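Long-range contacts in sigma-54 interaction domain protein (PDB 3GDW), which is of unknown function but, in this piece of a longer sigma-54 activator-like protein, forms a phosphotransferase-system IIA domain, the whole probably binding ATP and DNA: residues G6-H12 and I66-M72; V55-K59 and L82-I88; R89-I93 and L114-Y118. All coordinates share one frame; numbering follows the deposited sequence. Where two conformers were deposited one is given.

Interaction 1 of 3, residues G6-H12 and I66-M72; sequences GVFVLMH and ILLLTDM
His12 and Asp71 meet where two neighbouring parallel strands of the central sheet end, a place that matches the phosphoryl-accepting histidine site of mannose-family IIA domains, so a comparable role here is probable. The Asp71 carboxylate grips His12 twice: OD2 takes the backbone N at 2.8 Å, and OD1 takes ND1, also at 2.8 Å. ND1 uses its in-plane N-H at the ring edge and arrives on the syn side of OD1, 26° out of the carboxylate plane, with the two flat groups turned 45° from each other. OD1 accepts Met72 N as well, from the same face, and OD2 receives Thr98 OG1 of the second subunit; these bonds together fix the carboxylate. With chi1 at 56°, Met72, built as selenomethionine, lays CG over one face of the imidazole as a CH-pi contact, and its SE stands farther above that face.

Behind the site the strands run parallel, and residues 6-9 pair in register with 66-69. Leu67 N binds Gly6 O at 2.7 Å, and Phe8 N returns a bond to Leu67 O. Leu69 N then binds Phe8 O at 2.8 Å, and Leu10 N binds Leu69 O. On one face of the sheet Val7 CG1 touches Leu69 CD1 at 3.8 Å; on the other Leu68 CD2 reaches back to Phe8 CB at 3.7 Å. Strand 34-38 flanks 6-12 on its far edge. Helix 98-109 packs on Val7, Leu67 and Leu69, while helix 44-57 packs on Phe8, Leu10 and Ile66.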
loop_
_atom_site.group_PDB
_atom_site.type_symbol
_atom_site.label_atom_id
_atom_site.label_comp_id
_atom_site.label_asym_id
_atom_site.label_seq_id
_atom_site.Cartn_x
_atom_site.Cartn_y
_atom_site.Cartn_z
ATOM N N GLY B 6 14.259 -5.223 -13.290
ATOM C CA GLY B 6 13.183 -4.325 -13.705
ATOM C C GLY B 6 12.003 -4.366 -12.740
ATOM O O GLY B 6 11.416 -5.435 -12.488
ATOM N N VAL B 7 11.655 -3.208 -12.201
ATOM C CA VAL B 7 10.557 -3.112 -11.217
ATOM C C VAL B 7 9.318 -2.528 -11.883
ATOM O O VAL B 7 9.380 -1.444 -12.489
ATOM C CB VAL B 7 10.945 -2.259 -10.007
ATOM C CG1 VAL B 7 9.816 -2.260 -8.936
ATOM C CG2 VAL B 7 12.215 -2.782 -9.397
ATOM N N PHE B 8 8.206 -3.258 -11.794
ATOM C CA PHE B 8 6.934 -2.775 -12.321
ATOM C C PHE B 8 5.923 -2.724 -11.195
ATOM O O PHE B 8 5.772 -3.706 -10.434
ATOM C CB PHE B 8 6.425 -3.692 -13.451
ATOM C CG PHE B 8 7.254 -3.609 -14.710
ATOM C CD1 PHE B 8 6.822 -2.841 -15.793
ATOM C CD2 PHE B 8 8.476 -4.283 -14.797
ATOM C CE1 PHE B 8 7.599 -2.763 -16.978
ATOM C CE2 PHE B 8 9.264 -4.209 -15.951
ATOM C CZ PHE B 8 8.822 -3.449 -17.047
ATOM N N VAL B 9 5.246 -1.583 -11.064
ATOM C CA VAL B 9 4.258 -1.423 -9.986
ATOM C C VAL B 9 2.864 -1.389 -10.615
ATOM O O VAL B 9 2.564 -0.477 -11.386
ATOM C CB VAL B 9 4.497 -0.099 -9.141
ATOM C CG1 VAL B 9 3.550 -0.046 -7.976
ATOM C CG2 VAL B 9 5.959 0.019 -8.649
ATOM N N LEU B 10 2.022 -2.377 -10.293
ATOM C CA LEU B 10 0.678 -2.480 -10.886
ATOM C C LEU B 10 -0.372 -2.516 -9.798
ATOM O O LEU B 10 -0.333 -3.401 -8.933
ATOM C CB LEU B 10 0.550 -3.747 -11.752
ATOM C CG LEU B 10 0.919 -3.556 -13.232
ATOM C CD1 LEU B 10 2.401 -3.355 -13.382
ATOM C CD2 LEU B 10 0.460 -4.752 -14.083
HETATM N N MSE B 11 -1.304 -1.554 -9.823
HETATM C CA MSE B 11 -2.328 -1.450 -8.756
HETATM C C MSE B 11 -3.700 -1.014 -9.256
HETATM O O MSE B 11 -3.821 -0.370 -10.300
HETATM C CB MSE B 11 -1.851 -0.500 -7.623
HETATM C CG MSE B 11 -0.636 -1.021 -6.900
HETATM SE SE MSE B 11 0.073 0.198 -5.611
HETATM C CE MSE B 11 1.563 -0.915 -5.044
ATOM N N HIS B 12 -4.734 -1.368 -8.508
ATOM C CA HIS B 12 -6.082 -0.954 -8.826
ATOM C C HIS B 12 -6.245 0.541 -8.548
ATOM O O HIS B 12 -5.707 1.038 -7.556
ATOM C CB HIS B 12 -7.067 -1.713 -7.940
ATOM C CG HIS B 12 -7.109 -3.180 -8.212
ATOM N ND1 HIS B 12 -6.021 -4.006 -8.013
ATOM C CD2 HIS B 12 -8.123 -3.978 -8.631
ATOM C CE1 HIS B 12 -6.359 -5.250 -8.315
ATOM N NE2 HIS B 12 -7.628 -5.257 -8.700
ATOM N N ILE B 66 12.572 -9.657 -13.483
ATOM C CA ILE B 66 11.538 -8.634 -13.306
ATOM C C ILE B 66 10.921 -8.815 -11.929
ATOM O O ILE B 66 10.654 -9.949 -11.519
ATOM C CB ILE B 66 10.408 -8.835 -14.368
ATOM C CG1 ILE B 66 10.926 -8.539 -15.783
ATOM C CG2 ILE B 66 9.144 -8.019 -14.004
ATOM C CD1 ILE B 66 9.956 -8.990 -16.916
ATOM N N LEU B 67 10.688 -7.713 -11.216
ATOM C CA LEU B 67 9.893 -7.764 -10.012
ATOM C C LEU B 67 8.565 -7.006 -10.209
ATOM O O LEU B 67 8.576 -5.796 -10.447
ATOM C CB LEU B 67 10.699 -7.151 -8.850
ATOM C CG LEU B 67 10.003 -7.051 -7.504
ATOM C CD1 LEU B 67 9.786 -8.464 -6.903
ATOM C CD2 LEU B 67 10.824 -6.158 -6.574
ATOM N N LEU B 68 7.449 -7.728 -10.112
ATOM C CA LEU B 68 6.093 -7.136 -10.136
ATOM C C LEU B 68 5.634 -6.891 -8.717
ATOM O O LEU B 68 5.582 -7.827 -7.904
ATOM C CB LEU B 68 5.075 -8.081 -10.791
ATOM C CG LEU B 68 5.344 -8.521 -12.235
ATOM C CD1 LEU B 68 4.107 -9.233 -12.806
ATOM C CD2 LEU B 68 5.730 -7.336 -13.160
ATOM N N LEU B 69 5.317 -5.643 -8.432
ATOM C CA LEU B 69 4.768 -5.239 -7.150
ATOM C C LEU B 69 3.306 -4.880 -7.377
ATOM O O LEU B 69 3.003 -3.950 -8.120
ATOM C CB LEU B 69 5.552 -4.007 -6.657
ATOM C CG LEU B 69 7.040 -4.232 -6.377
ATOM C CD1 LEU B 69 7.671 -2.926 -5.893
ATOM C CD2 LEU B 69 7.262 -5.374 -5.337
ATOM N N THR B 70 2.396 -5.629 -6.767
ATOM C CA THR B 70 0.968 -5.404 -6.953
ATOM C C THR B 70 0.257 -5.145 -5.609
ATOM O O THR B 70 0.857 -5.255 -4.536
ATOM C CB THR B 70 0.291 -6.636 -7.655
ATOM O OG1 THR B 70 0.290 -7.775 -6.758
ATOM C CG2 THR B 70 1.023 -6.989 -8.964
ATOM N N ASP B 71 -1.027 -4.820 -5.676
ATOM C CA ASP B 71 -1.810 -4.640 -4.472
ATOM C C ASP B 71 -2.642 -5.891 -4.124
ATOM O O ASP B 71 -2.472 -6.456 -3.039
ATOM C CB ASP B 71 -2.658 -3.340 -4.507
ATOM C CG ASP B 71 -3.505 -3.185 -5.793
ATOM O OD1 ASP B 71 -3.501 -4.082 -6.702
ATOM O OD2 ASP B 71 -4.204 -2.151 -5.880
HETATM N N MSE B 72 -3.548 -6.306 -5.006
HETATM C CA MSE B 72 -4.513 -7.359 -4.676
HETATM C C MSE B 72 -5.094 -7.972 -5.955
HETATM O O MSE B 72 -4.675 -7.622 -7.061
HETATM C CB MSE B 72 -5.633 -6.770 -3.814
HETATM C CG MSE B 72 -6.305 -5.582 -4.491
HETATM SE SE MSE B 72 -7.762 -4.851 -3.548
HETATM C CE MSE B 72 -8.836 -6.484 -3.337
#

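Interaction 2 of 3, residues V55-K59 and L82-I88; sequences VITQK and LFEETGI
Lys59 leaves its backbone with CG anti to the backbone N (chi1 -172°), stays extended as far as CE and then turns at chi4 to 81°, a path that carries NZ to the last turn of helix 78-86 and onto Thr86. There NZ donates to Thr86 O at 2.6 Å, tilted 19° from the carbonyl plane, the two side chains running antiparallel past one another. The ammonium thus sits at the C-terminal end of a helix, where the dipole would probably favour a positive charge.

Thr86 is itself held by two bonds of its hydroxyl. OG1 donates back to Leu82 O at 2.8 Å, from above the carbonyl plane and on the face opposite Thr86 N, and accepts Ile88 N at 3.0 Å, which makes an ST turn as the chain leaves the helix through Gly87. This rotation of the side chain turns CG2 to the other helix, where it lies 4.0 Å from Val55 CG1. Deeper in, Val55 CG2 meets Leu82 CD1 at 3.9 Å, and the second methyl of Leu82 touches Val55 CG1. At the outer end Ile88 CD1 lies 4.0 Å from Lys59 CG, its side chain passing aslant the aliphatic part of the lysine. Glu85, near Ile56, has its polar partners in Tyr48 and Arg52 of helix 44-57.

Val55, Leu82 and Ile88 all also touch Ile66 of strand 66-70. Two adjacent crossover helices packed on one face of a parallel sheet, each linking successive strands, are characteristic of beta-alpha-beta units in a three-layer alpha/beta/alpha sandwich.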
loop_
_atom_site.group_PDB
_atom_site.type_symbol
_atom_site.label_atom_id
_atom_site.label_comp_id
_atom_site.label_asym_id
_atom_site.label_seq_id
_atom_site.Cartn_x
_atom_site.Cartn_y
_atom_site.Cartn_z
ATOM N N VAL B 55 7.254 -5.164 -21.407
ATOM C CA VAL B 55 8.249 -6.179 -21.106
ATOM C C VAL B 55 8.891 -6.697 -22.404
ATOM O O VAL B 55 10.123 -6.758 -22.507
ATOM C CB VAL B 55 7.640 -7.320 -20.241
ATOM C CG1 VAL B 55 8.523 -8.554 -20.253
ATOM C CG2 VAL B 55 7.428 -6.838 -18.806
ATOM N N ILE B 56 8.060 -7.028 -23.397
ATOM C CA ILE B 56 8.538 -7.596 -24.669
ATOM C C ILE B 56 9.492 -6.647 -25.406
ATOM O O ILE B 56 10.538 -7.071 -25.913
ATOM C CB ILE B 56 7.360 -8.063 -25.576
ATOM C CG1 ILE B 56 6.825 -9.409 -25.067
ATOM C CG2 ILE B 56 7.795 -8.116 -27.055
ATOM C CD1 ILE B 56 5.797 -10.123 -25.965
ATOM N N THR B 57 9.128 -5.368 -25.433
ATOM C CA THR B 57 9.962 -4.308 -25.989
ATOM C C THR B 57 11.340 -4.274 -25.341
ATOM O O THR B 57 12.353 -4.261 -26.027
ATOM C CB THR B 57 9.290 -2.930 -25.773
ATOM O OG1 THR B 57 8.076 -2.874 -26.535
ATOM C CG2 THR B 57 10.211 -1.793 -26.190
ATOM N N GLN B 58 11.360 -4.261 -24.012
ATOM C CA GLN B 58 12.586 -4.047 -23.259
ATOM C C GLN B 58 13.287 -5.346 -22.870
ATOM O O GLN B 58 14.162 -5.334 -21.998
ATOM C CB GLN B 58 12.272 -3.261 -21.998
ATOM C CG GLN B 58 11.393 -2.062 -22.214
ATOM C CD GLN B 58 11.248 -1.243 -20.946
ATOM O OE1 GLN B 58 11.133 -1.785 -19.851
ATOM N NE2 GLN B 58 11.267 0.078 -21.090
ATOM N N LYS B 59 12.910 -6.454 -23.506
ATOM C CA LYS B 59 13.446 -7.773 -23.167
ATOM C C LYS B 59 14.960 -7.762 -22.895
ATOM O O LYS B 59 15.420 -8.297 -21.877
ATOM C CB LYS B 59 13.116 -8.792 -24.259
ATOM C CG LYS B 59 13.468 -10.224 -23.873
ATOM C CD LYS B 59 13.069 -11.209 -24.952
ATOM C CE LYS B 59 12.908 -12.600 -24.368
ATOM N NZ LYS B 59 11.579 -12.781 -23.711
ATOM N N LEU B 82 3.983 -13.850 -17.263
ATOM C CA LEU B 82 5.094 -13.225 -17.984
ATOM C C LEU B 82 6.267 -14.169 -18.150
ATOM O O LEU B 82 6.888 -14.206 -19.210
ATOM C CB LEU B 82 5.599 -11.985 -17.250
ATOM C CG LEU B 82 5.109 -10.572 -17.483
ATOM C CD1 LEU B 82 5.994 -9.652 -16.595
ATOM C CD2 LEU B 82 5.147 -10.134 -18.962
ATOM N N PHE B 83 6.603 -14.902 -17.091
ATOM C CA PHE B 83 7.673 -15.900 -17.183
ATOM C C PHE B 83 7.363 -16.961 -18.243
ATOM O O PHE B 83 8.213 -17.255 -19.073
ATOM C CB PHE B 83 7.970 -16.581 -15.843
ATOM C CG PHE B 83 8.905 -17.749 -15.977
ATOM C CD1 PHE B 83 10.258 -17.542 -16.230
ATOM C CD2 PHE B 83 8.428 -19.052 -15.900
ATOM C CE1 PHE B 83 11.129 -18.619 -16.377
ATOM C CE2 PHE B 83 9.289 -20.135 -16.054
ATOM C CZ PHE B 83 10.641 -19.919 -16.290
ATOM N N GLU B 84 6.154 -17.530 -18.196
ATOM C CA GLU B 84 5.718 -18.526 -19.186
ATOM C C GLU B 84 5.784 -17.972 -20.607
ATOM O O GLU B 84 6.197 -18.676 -21.513
ATOM C CB GLU B 84 4.283 -18.998 -18.920
ATOM C CG GLU B 84 4.058 -19.763 -17.627
ATOM C CD GLU B 84 4.815 -21.068 -17.570
ATOM O OE1 GLU B 84 4.740 -21.868 -18.535
ATOM O OE2 GLU B 84 5.492 -21.285 -16.542
ATOM N N GLU B 85 5.348 -16.723 -20.794
ATOM C CA GLU B 85 5.255 -16.115 -22.130
ATOM C C GLU B 85 6.598 -15.610 -22.685
ATOM O O GLU B 85 6.882 -15.773 -23.872
ATOM C CB GLU B 85 4.202 -14.992 -22.158
ATOM C CG GLU B 85 3.990 -14.355 -23.549
ATOM C CD GLU B 85 2.765 -13.442 -23.629
ATOM O OE1 GLU B 85 1.964 -13.399 -22.660
ATOM O OE2 GLU B 85 2.598 -12.769 -24.675
ATOM N N THR B 86 7.409 -14.989 -21.837
ATOM C CA THR B 86 8.663 -14.371 -22.284
ATOM C C THR B 86 9.902 -15.167 -21.846
ATOM O O THR B 86 10.984 -14.994 -22.402
ATOM C CB THR B 86 8.826 -12.919 -21.737
ATOM O OG1 THR B 86 9.163 -12.977 -20.352
ATOM C CG2 THR B 86 7.556 -12.098 -21.911
ATOM N N GLY B 87 9.762 -16.006 -20.824
ATOM C CA GLY B 87 10.922 -16.717 -20.273
ATOM C C GLY B 87 11.824 -15.853 -19.394
ATOM O O GLY B 87 12.878 -16.315 -18.948
ATOM N N ILE B 88 11.422 -14.609 -19.149
ATOM C CA ILE B 88 12.155 -13.725 -18.242
ATOM C C ILE B 88 11.774 -14.087 -16.810
ATOM O O ILE B 88 10.586 -14.169 -16.485
ATOM C CB ILE B 88 11.836 -12.230 -18.511
ATOM C CG1 ILE B 88 12.255 -11.817 -19.929
ATOM C CG2 ILE B 88 12.473 -11.331 -17.452
ATOM C CD1 ILE B 88 13.773 -11.735 -20.134
#

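Interaction 3 of 3, residues R89-I93 and L114-Y118; sequences RTKAI and LEDIY
The Lys91 and Tyr118 side chains run roughly perpendicular, with Lys91 CD over one face of the ring, 3.7 Å from the centroid and offset so that Tyr118 CD1 is 3.5 Å away. The chain bends at chi2 (-100°), which also keeps NZ over that face, 4.5 Å from the centroid and 15° off the normal: a cation-pi pair continuing a CH-pi contact. Beside it, Ile93 CG1 approaches Tyr118 CE1 obliquely at 3.6 Å, and Lys91 CG packs on Leu114 CG at 3.7 Å. Leu114 CD2 in turn lies over the Arg89 guanidinium, whose edge faces the Glu115 carboxylate in a nearly coplanar salt bridge from NH2 to OE1; the modelled separation is implausibly short, so its exact length is doubtful.

Farther out, backbone bonds to Ile66, Leu68 and Thr70 hold Lys91 and Ile93 in the sheet. Leu114 is backed by Leu67. From the second subunit, Gln132 OE1 bonds Tyr118 OH and Phe133 stacks edge-to-face with the ring. Tyr118 therefore works in two ways at once: its pi face packs on the Lys91 chain of strand 90-93, while its hydroxyl ties helix 114-135 to the second subunit.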
loop_
_atom_site.group_PDB
_atom_site.type_symbol
_atom_site.label_atom_id
_atom_site.label_comp_id
_atom_site.label_asym_id
_atom_site.label_seq_id
_atom_site.Cartn_x
_atom_site.Cartn_y
_atom_site.Cartn_z
ATOM N N ARG B 89 12.774 -14.326 -15.969
ATOM C CA ARG B 89 12.550 -14.632 -14.545
ATOM C C ARG B 89 11.782 -13.494 -13.883
ATOM O O ARG B 89 12.170 -12.332 -13.990
ATOM C CB ARG B 89 13.874 -14.856 -13.808
ATOM C CG ARG B 89 14.804 -15.862 -14.463
ATOM C CD ARG B 89 16.061 -16.128 -13.615
ATOM N NE ARG B 89 16.716 -14.903 -13.132
ATOM C CZ ARG B 89 16.830 -14.561 -11.846
ATOM N NH1 ARG B 89 17.439 -13.431 -11.505
ATOM N NH2 ARG B 89 16.340 -15.347 -10.895
ATOM N N THR B 90 10.683 -13.837 -13.222
ATOM C CA THR B 90 9.806 -12.841 -12.587
ATOM C C THR B 90 9.465 -13.306 -11.170
ATOM O O THR B 90 9.281 -14.504 -10.939
ATOM C CB THR B 90 8.533 -12.621 -13.454
ATOM O OG1 THR B 90 8.930 -12.375 -14.803
ATOM C CG2 THR B 90 7.697 -11.446 -12.974
ATOM N N LYS B 91 9.486 -12.383 -10.210
ATOM C CA LYS B 91 8.918 -12.615 -8.884
ATOM C C LYS B 91 7.806 -11.574 -8.772
ATOM O O LYS B 91 7.952 -10.476 -9.293
ATOM C CB LYS B 91 9.962 -12.419 -7.759
ATOM C CG LYS B 91 11.087 -13.514 -7.692
ATOM C CD LYS B 91 10.806 -14.534 -6.622
ATOM C CE LYS B 91 11.677 -15.783 -6.769
ATOM N NZ LYS B 91 11.334 -16.742 -5.677
ATOM N N ALA B 92 6.692 -11.947 -8.144
ATOM C CA ALA B 92 5.563 -11.045 -7.914
ATOM C C ALA B 92 5.247 -10.940 -6.411
ATOM O O ALA B 92 5.240 -11.937 -5.695
ATOM C CB ALA B 92 4.339 -11.523 -8.682
ATOM N N ILE B 93 5.021 -9.722 -5.939
ATOM C CA ILE B 93 4.741 -9.496 -4.525
ATOM C C ILE B 93 3.457 -8.679 -4.400
ATOM O O ILE B 93 3.369 -7.590 -4.971
ATOM C CB ILE B 93 5.938 -8.757 -3.854
ATOM C CG1 ILE B 93 7.138 -9.712 -3.774
ATOM C CG2 ILE B 93 5.559 -8.200 -2.468
ATOM C CD1 ILE B 93 8.439 -9.068 -3.345
ATOM N N LEU B 114 17.421 -10.132 -8.100
ATOM C CA LEU B 114 15.996 -10.363 -7.860
ATOM C C LEU B 114 15.759 -11.109 -6.543
ATOM O O LEU B 114 14.847 -10.774 -5.780
ATOM C CB LEU B 114 15.395 -11.167 -9.032
ATOM C CG LEU B 114 13.876 -11.425 -9.075
ATOM C CD1 LEU B 114 12.996 -10.152 -8.920
ATOM C CD2 LEU B 114 13.509 -12.177 -10.348
ATOM N N GLU B 115 16.588 -12.123 -6.296
ATOM C CA GLU B 115 16.509 -12.952 -5.098
ATOM C C GLU B 115 16.821 -12.184 -3.813
ATOM O O GLU B 115 16.138 -12.365 -2.817
ATOM C CB GLU B 115 17.427 -14.190 -5.233
ATOM C CG GLU B 115 16.906 -15.238 -6.227
ATOM C CD GLU B 115 17.131 -14.884 -7.711
ATOM O OE1 GLU B 115 16.309 -15.324 -8.546
ATOM O OE2 GLU B 115 18.105 -14.174 -8.059
ATOM N N ASP B 116 17.844 -11.330 -3.865
ATOM C CA ASP B 116 18.266 -10.501 -2.732
ATOM C C ASP B 116 17.193 -9.465 -2.389
ATOM O O ASP B 116 16.903 -9.220 -1.212
ATOM C CB ASP B 116 19.615 -9.837 -3.067
ATOM C CG ASP B 116 20.242 -9.116 -1.884
ATOM O OD1 ASP B 116 19.633 -9.074 -0.799
ATOM O OD2 ASP B 116 21.357 -8.578 -2.046
ATOM N N ILE B 117 16.588 -8.879 -3.424
ATOM C CA ILE B 117 15.512 -7.926 -3.273
ATOM C C ILE B 117 14.277 -8.605 -2.688
ATOM O O ILE B 117 13.663 -8.091 -1.749
ATOM C CB ILE B 117 15.132 -7.223 -4.612
ATOM C CG1 ILE B 117 16.304 -6.372 -5.138
ATOM C CG2 ILE B 117 13.874 -6.353 -4.377
ATOM C CD1 ILE B 117 16.145 -5.909 -6.630
ATOM N N TYR B 118 13.934 -9.770 -3.237
ATOM C CA TYR B 118 12.763 -10.534 -2.791
ATOM C C TYR B 118 12.880 -10.924 -1.311
ATOM O O TYR B 118 11.894 -10.845 -0.564
ATOM C CB TYR B 118 12.588 -11.789 -3.664
ATOM C CG TYR B 118 11.273 -12.544 -3.428
ATOM C CD1 TYR B 118 10.118 -12.179 -4.100
ATOM C CD2 TYR B 118 11.211 -13.646 -2.560
ATOM C CE1 TYR B 118 8.914 -12.855 -3.908
ATOM C CE2 TYR B 118 10.006 -14.332 -2.355
ATOM C CZ TYR B 118 8.872 -13.937 -3.041
ATOM O OH TYR B 118 7.677 -14.588 -2.881
#

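How the interactions relate
Interaction 1 is the buried centre, regular backbone pairing between inner strands that ends in a polar site; interactions 2 and 3 are partly exposed and rely on side chains. Strand 66-70 joins all three: its Ile66 CD1 packs on Ile88 and Val55 of interaction 2, while its backbone, on the edge away from 6-12, probably hydrogen-bonds strand 90-93 of interaction 3, as at Leu68 O to Ile93 N. Helix 78-86 of interaction 2 leads directly into that strand. Each peripheral contact seats a lysine differently, Lys59 on a helix-end carbonyl and Lys91 on an aromatic face. Interactions 1 and 3 also touch the second subunit, whereas interaction 2 does not.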